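Local coordinates for oxetanocin-like protein (Pyrococcus furiosus, PDB 1XX7) that probably removes the 5'-phosphate from 2'-deoxyribonucleoside monophosphates by metal-dependent hydrolysis, working as a homodimer, at residues Leu51-Leu56 against Ile63-Ala68. Numbering follows the deposited sequence.
Sequences LLAEEL and IDVEKA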
# COMPACT_ATOMS: atom_id res chain seq x y z
N LEU A 51 13.16 -11.38 25.89
CA LEU A 51 12.10 -11.60 26.86
C LEU A 51 12.11 -13.04 27.42
O LEU A 51 12.07 -13.25 28.64
CB LEU A 51 10.73 -11.29 26.22
CG LEU A 51 9.72 -10.69 27.17
CD1 LEU A 51 10.08 -9.19 27.52
CD2 LEU A 51 8.28 -10.80 26.62
N LEU A 52 12.15 -14.03 26.54
CA LEU A 52 12.16 -15.43 26.98
C LEU A 52 13.44 -15.77 27.75
O LEU A 52 13.37 -16.39 28.80
CB LEU A 52 11.92 -16.40 25.83
CG LEU A 52 10.61 -16.29 25.00
CD1 LEU A 52 10.69 -17.17 23.79
CD2 LEU A 52 9.40 -16.62 25.76
N ALA A 53 14.60 -15.36 27.23
CA ALA A 53 15.87 -15.51 27.96
C ALA A 53 15.72 -15.01 29.40
O ALA A 53 16.12 -15.70 30.34
CB ALA A 53 16.99 -14.74 27.24
N GLU A 54 15.10 -13.85 29.59
CA GLU A 54 14.91 -13.31 30.95
C GLU A 54 13.92 -14.08 31.83
O GLU A 54 14.21 -14.33 32.99
CB GLU A 54 14.63 -11.81 30.92
CG GLU A 54 15.90 -11.03 30.47
CD GLU A 54 17.22 -11.50 31.24
OE1 GLU A 54 17.30 -11.13 32.46
OE2 GLU A 54 18.14 -12.22 30.63
N GLU A 55 12.78 -14.47 31.27
CA GLU A 55 11.88 -15.42 31.93
C GLU A 55 12.59 -16.76 32.35
O GLU A 55 12.30 -17.30 33.43
CB GLU A 55 10.69 -15.70 31.01
CG GLU A 55 9.72 -16.76 31.53
CD GLU A 55 9.13 -16.43 32.91
OE1 GLU A 55 8.93 -15.22 33.21
OE2 GLU A 55 8.87 -17.38 33.70
N LEU A 56 13.48 -17.27 31.49
CA LEU A 56 14.24 -18.51 31.77
C LEU A 56 15.25 -18.34 32.92
O LEU A 56 15.45 -19.25 33.72
CB LEU A 56 14.95 -19.01 30.49
CG LEU A 56 14.05 -19.74 29.47
CD1 LEU A 56 14.73 -19.99 28.18
CD2 LEU A 56 13.51 -21.06 30.02
N ILE A 63 21.14 -19.06 30.07
CA ILE A 63 21.18 -19.00 28.62
C ILE A 63 22.38 -18.14 28.34
O ILE A 63 22.65 -17.20 29.09
CB ILE A 63 19.86 -18.37 28.08
CG1 ILE A 63 18.67 -19.31 28.31
CG2 ILE A 63 19.96 -17.95 26.59
CD1 ILE A 63 18.66 -20.62 27.47
N ASP A 64 23.13 -18.48 27.30
CA ASP A 64 24.08 -17.56 26.71
C ASP A 64 23.30 -16.52 25.87
O ASP A 64 23.01 -16.73 24.70
CB ASP A 64 25.06 -18.36 25.87
CG ASP A 64 26.14 -17.52 25.26
OD1 ASP A 64 26.16 -16.28 25.41
OD2 ASP A 64 27.01 -18.11 24.61
N VAL A 65 22.97 -15.40 26.49
CA VAL A 65 22.10 -14.41 25.92
C VAL A 65 22.74 -13.72 24.73
O VAL A 65 22.07 -13.50 23.73
CB VAL A 65 21.65 -13.39 26.96
CG1 VAL A 65 20.76 -12.29 26.31
CG2 VAL A 65 20.88 -14.12 28.08
N GLU A 66 24.03 -13.43 24.84
CA GLU A 66 24.79 -12.89 23.75
C GLU A 66 24.63 -13.74 22.51
O GLU A 66 24.23 -13.21 21.45
CB GLU A 66 26.27 -12.79 24.10
CG GLU A 66 27.09 -12.21 23.01
CD GLU A 66 28.50 -11.92 23.39
OE1 GLU A 66 28.80 -11.76 24.60
OE2 GLU A 66 29.32 -11.82 22.48
N LYS A 67 24.95 -15.05 22.64
CA LYS A 67 24.75 -15.96 21.52
C LYS A 67 23.30 -16.03 20.99
O LYS A 67 23.09 -16.06 19.78
CB LYS A 67 25.21 -17.35 21.87
CG LYS A 67 24.97 -18.40 20.75
CD LYS A 67 25.37 -19.77 21.23
CE LYS A 67 26.85 -20.00 21.05
NZ LYS A 67 27.28 -21.20 21.84
N ALA A 68 22.33 -16.07 21.87
CA ALA A 68 20.94 -16.16 21.47
C ALA A 68 20.45 -14.91 20.68
O ALA A 68 19.71 -15.04 19.71
CB ALA A 68 20.07 -16.44 22.66
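A53 turns its single methyl toward the start of helix 65-74, and V65 answers with one branch: V65 CG2 lies 4.0 Å from A53 CB. With CG1 anti to the backbone N (chi1 177°), CG2 is the branch left facing helix 38-58, and the same methyl also meets the carboxylate end of E54. The glutamate sets off away from V65, but its chain bends at chi2 (-48°) and brings OE2 back to 4.2 Å from V65 CG2, the two side chains crossing at about a right angle. One turn on from A53, L56 carries the other half of the contact. Its CD1 rests against two successive carbons of I63, at 4.0 Å from both I63 CG1 and I63 CD1, with the leucine and isoleucine slanting across each other. I63 CG2 points back to A53, more loosely, at 4.4 Å from A53 CB. Here, in the all-alpha HD domain, the C-terminal part of helix 38-58 meets the end of the connecting loop (I63) and the first turn of helix 65-74 (V65); the nickel ligands H41 and H75 lie away from here, H41 near the start of helix 38-58 and H75 just past the end of helix 65-74. D64 occupies the N-cap of helix 65-74. Its OD1 accepts from K67 N at 3.3 Å in a nearly straight bond (177°), the N-H arriving from above the carboxylate plane, while D64 N donates to E124. Helix 123-145 closes over I63 through E124 and L127. On the V65 side a second subunit packs in, its Y110 against E54 and its E66 against V65.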